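Local structure of titin (Homo sapiens, 1WAA) at residues 11-16 with 24-29. The protein forms an immunoglobulin domain, I27, of the giant elastic muscle protein titin and probably helps it resist mechanical unfolding when the sarcomere is stretched. Numbering follows the deposited sequence.
Sequences PLYGVE and HFEIEL. With ZN (zinc ion), chain B; ZN (zinc ion), chain D.
V15 turns its CG1 anti to the backbone N (chi1 171°), which places CG2 beside that nitrogen and over the ring of F25; F25, with CG anti to its own carbonyl carbon, swings the ring across to meet it. V15 CG2 stands 3.7 Å from the F25 ring centroid, only 18° off the normal, a CH-pi contact over one face, displaced a little toward the rim. The carbonyl O of Y13 comes to F25 CD1 obliquely, at 3.5 Å. Farther along, L12 pushes CD1 against I27 CB at 3.4 Å, tighter than usual for two carbons, while the same methyl also meets the carbonyl O of E26. W38, on strand 37-40 of the sheet that faces 23-29, touches L12, F25 and I27, so these apolar groups belong to the domain interior.

No direct hydrogen bond joins the two backbones; water takes that place. One molecule donates to Y13 O at 2.8 Å and accepts from E26 N, while another lies between the carbonyls P11 O and E26 O. On the outer side E26 OE1 sits at the edge of the Y13 ring, near its plane, 3.7 Å from Y13 CE2, with ring and carboxylate planes 52° apart. Both carboxylate oxygens of E26 bind a zinc ion, OE1 at 2.2 Å, and a zinc-bound water reaches Y13 OH. Side chains of another chain complete this site, and H24 ND1 holds a second zinc that is likewise shared with another chain.

Here the chain leaves strand 8-10 beside 23-29 and crosses to strand 15-18, which pairs in parallel with 82-91: the A-to-A' switch between the two sheets of an I-set immunoglobulin beta-sandwich.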
ATOM      1  N   PRO C  11      21.063   8.740   1.072  1.00 25.42           N
ATOM      2  CA  PRO C  11      21.842   7.521   1.217  1.00 24.65           C
ATOM      3  C   PRO C  11      21.768   6.954   2.617  1.00 26.58           C
ATOM      4  O   PRO C  11      21.374   7.632   3.550  1.00 26.93           O
ATOM      5  CB  PRO C  11      23.278   7.992   0.956  1.00 24.59           C
ATOM      6  CG  PRO C  11      23.263   9.419   1.338  1.00 26.37           C
ATOM      7  CD  PRO C  11      21.928   9.914   0.855  1.00 25.81           C
ATOM      8  N   LEU C  12      22.127   5.686   2.734  1.00 27.16           N
ATOM      9  CA  LEU C  12      22.338   5.051   4.002  1.00 28.42           C
ATOM     10  C   LEU C  12      23.356   5.842   4.835  1.00 28.54           C
ATOM     11  O   LEU C  12      24.338   6.364   4.304  1.00 28.92           O
ATOM     12  CB  LEU C  12      22.871   3.653   3.735  1.00 26.16           C
ATOM     13  CG  LEU C  12      22.050   2.360   3.913  1.00 31.68           C
ATOM     14  CD1 LEU C  12      20.520   2.486   3.878  1.00 30.00           C
ATOM     15  CD2 LEU C  12      22.593   1.280   2.971  1.00 27.30           C
ATOM     16  N   TYR C  13      23.074   5.994   6.127  1.00 31.71           N
ATOM     17  CA  TYR C  13      24.082   6.439   7.077  1.00 34.51           C
ATOM     18  C   TYR C  13      24.577   5.253   7.893  1.00 31.29           C
ATOM     19  O   TYR C  13      23.828   4.310   8.156  1.00 30.91           O
ATOM     20  CB  TYR C  13      23.557   7.479   8.076  1.00 39.21           C
ATOM     21  CG  TYR C  13      22.355   8.333   7.699  1.00 46.86           C
ATOM     22  CD1 TYR C  13      22.526   9.679   7.304  1.00 50.95           C
ATOM     23  CD2 TYR C  13      21.041   7.832   7.837  1.00 50.83           C
ATOM     24  CE1 TYR C  13      21.404  10.503   7.009  1.00 54.46           C
ATOM     25  CE2 TYR C  13      19.905   8.632   7.530  1.00 51.42           C
ATOM     26  CZ  TYR C  13      20.090   9.962   7.123  1.00 53.14           C
ATOM     27  OH  TYR C  13      18.981  10.743   6.816  1.00 52.57           O
ATOM     28  N   GLY C  14      25.835   5.339   8.299  1.00 30.37           N
ATOM     29  CA  GLY C  14      26.431   4.416   9.233  1.00 29.69           C
ATOM     30  C   GLY C  14      25.705   4.473  10.564  1.00 29.48           C
ATOM     31  O   GLY C  14      25.047   5.469  10.909  1.00 29.14           O
ATOM     32  N   VAL C  15      25.787   3.366  11.290  1.00 27.40           N
ATOM     33  CA  VAL C  15      25.108   3.198  12.556  1.00 25.94           C
ATOM     34  C   VAL C  15      26.180   2.579  13.454  1.00 26.31           C
ATOM     35  O   VAL C  15      26.887   1.681  13.000  1.00 26.49           O
ATOM     36  CB  VAL C  15      23.938   2.189  12.452  1.00 26.39           C
ATOM     37  CG1 VAL C  15      23.378   1.862  13.845  1.00 24.43           C
ATOM     38  CG2 VAL C  15      22.838   2.729  11.541  1.00 29.08           C
ATOM     39  N   GLU C  16      26.299   3.069  14.687  1.00 23.83           N
ATOM     40  CA  GLU C  16      27.038   2.359  15.715  1.00 25.25           C
ATOM     41  C   GLU C  16      26.021   1.906  16.740  1.00 26.76           C
ATOM     42  O   GLU C  16      25.059   2.628  17.028  1.00 26.28           O
ATOM     43  CB  GLU C  16      28.077   3.240  16.376  1.00 25.39           C
ATOM     44  CG  GLU C  16      28.848   4.120  15.420  1.00 32.43           C
ATOM     45  CD  GLU C  16      29.867   5.005  16.137  1.00 36.78           C
ATOM     46  OE1 GLU C  16      30.710   5.651  15.456  1.00 43.92           O
ATOM     47  OE2 GLU C  16      29.839   5.059  17.386  1.00 33.77           O
ATOM     48  N   HIS C  24      19.075   0.571  13.185  1.00 27.39           N
ATOM     49  CA  HIS C  24      18.031   0.904  12.216  1.00 25.84           C
ATOM     50  C   HIS C  24      18.666   1.640  11.070  1.00 27.50           C
ATOM     51  O   HIS C  24      19.262   2.693  11.272  1.00 28.61           O
ATOM     52  CB  HIS C  24      16.961   1.843  12.820  1.00 26.12           C
ATOM     53  CG  HIS C  24      16.329   1.357  14.113  1.00 28.75           C
ATOM     54  ND1 HIS C  24      16.873   1.647  15.353  1.00 28.84           N
ATOM     55  CD2 HIS C  24      15.209   0.626  14.353  1.00 30.10           C
ATOM     56  CE1 HIS C  24      16.111   1.104  16.292  1.00 32.89           C
ATOM     57  NE2 HIS C  24      15.104   0.485  15.711  1.00 26.05           N
ATOM     58  N   PHE C  25      18.539   1.092   9.870  1.00 27.37           N
ATOM     59  CA  PHE C  25      19.054   1.760   8.664  1.00 26.90           C
ATOM     60  C   PHE C  25      17.889   2.307   7.827  1.00 28.22           C
ATOM     61  O   PHE C  25      16.778   1.751   7.827  1.00 28.09           O
ATOM     62  CB  PHE C  25      19.865   0.787   7.804  1.00 25.92           C
ATOM     63  CG  PHE C  25      21.202   0.428   8.403  1.00 25.50           C
ATOM     64  CD1 PHE C  25      22.334   1.168   8.063  1.00 25.10           C
ATOM     65  CD2 PHE C  25      21.312  -0.634   9.298  1.00 26.53           C
ATOM     66  CE1 PHE C  25      23.587   0.843   8.624  1.00 32.45           C
ATOM     67  CE2 PHE C  25      22.556  -0.955   9.869  1.00 26.02           C
ATOM     68  CZ  PHE C  25      23.693  -0.213   9.526  1.00 28.21           C
ATOM     69  N   GLU C  26      18.127   3.405   7.124  1.00 28.56           N
ATOM     70  CA  GLU C  26      17.093   3.946   6.236  1.00 30.70           C
ATOM     71  C   GLU C  26      17.737   4.613   5.038  1.00 28.57           C
ATOM     72  O   GLU C  26      18.818   5.197   5.130  1.00 26.46           O
ATOM     73  CB  GLU C  26      16.108   4.943   6.916  1.00 32.47           C
ATOM     74  CG  GLU C  26      16.756   6.110   7.592  1.00 37.44           C
ATOM     75  CD  GLU C  26      15.936   7.412   7.631  1.00 32.75           C
ATOM     76  OE1 GLU C  26      16.355   8.313   8.379  1.00 35.63           O
ATOM     77  OE2 GLU C  26      14.880   7.612   6.929  1.00 40.75           O
ATOM     78  N   ILE C  27      17.050   4.460   3.934  1.00 26.33           N
ATOM     79  CA  ILE C  27      17.454   5.043   2.663  1.00 25.91           C
ATOM     80  C   ILE C  27      16.183   5.539   1.966  1.00 26.66           C
ATOM     81  O   ILE C  27      15.100   4.924   2.083  1.00 24.94           O
ATOM     82  CB  ILE C  27      18.220   3.983   1.806  1.00 27.17           C
ATOM     83  CG1 ILE C  27      18.625   4.549   0.438  1.00 24.58           C
ATOM     84  CG2 ILE C  27      17.415   2.706   1.610  1.00 28.26           C
ATOM     85  CD1 ILE C  27      19.382   3.565  -0.414  1.00 28.69           C
ATOM     86  N   GLU C  28      16.310   6.657   1.269  1.00 23.94           N
ATOM     87  CA  GLU C  28      15.189   7.203   0.515  1.00 24.33           C
ATOM     88  C   GLU C  28      15.527   7.189  -0.969  1.00 24.57           C
ATOM     89  O   GLU C  28      16.600   7.624  -1.383  1.00 24.15           O
ATOM     90  CB  GLU C  28      14.871   8.618   0.943  1.00 25.29           C
ATOM     91  CG  GLU C  28      13.632   9.153   0.240  1.00 31.24           C
ATOM     92  CD  GLU C  28      13.189  10.503   0.769  1.00 43.43           C
ATOM     93  OE1 GLU C  28      13.142  11.475  -0.031  1.00 49.30           O
ATOM     94  OE2 GLU C  28      12.881  10.640   1.999  1.00 47.23           O
ATOM     95  N   LEU C  29      14.606   6.674  -1.760  1.00 25.47           N
ATOM     96  CA  LEU C  29      14.791   6.588  -3.213  1.00 22.74           C
ATOM     97  C   LEU C  29      14.041   7.738  -3.893  1.00 23.96           C
ATOM     98  O   LEU C  29      13.277   8.464  -3.245  1.00 23.26           O
ATOM     99  CB  LEU C  29      14.220   5.275  -3.708  1.00 25.38           C
ATOM    100  CG  LEU C  29      15.145   4.049  -3.758  1.00 29.91           C
ATOM    101  CD1 LEU C  29      16.337   4.104  -2.802  1.00 28.86           C
ATOM    102  CD2 LEU C  29      14.353   2.748  -3.547  1.00 25.46           C
TER
HETATM  103 ZN    ZN B1090      17.862   3.480  15.698  1.00 29.54          ZN
HETATM  104 ZN    ZN D1091      15.065   9.999   7.925  1.00 29.26          ZN
HETATM  105  O   HOH W   1      18.777   7.945   4.326  1.00 26.89           O
HETATM  106  O   HOH W   2      21.088   4.486   7.824  1.00 15.37           O
HETATM  107  O   HOH W   3      15.854  11.034   6.299  1.00 21.12           O
HETATM  108  O   HOH W   4      20.018   3.123  15.062  1.00  6.95           O
HETATM  109  O   HOH W   5      17.462   4.055  17.983  1.00 10.19           O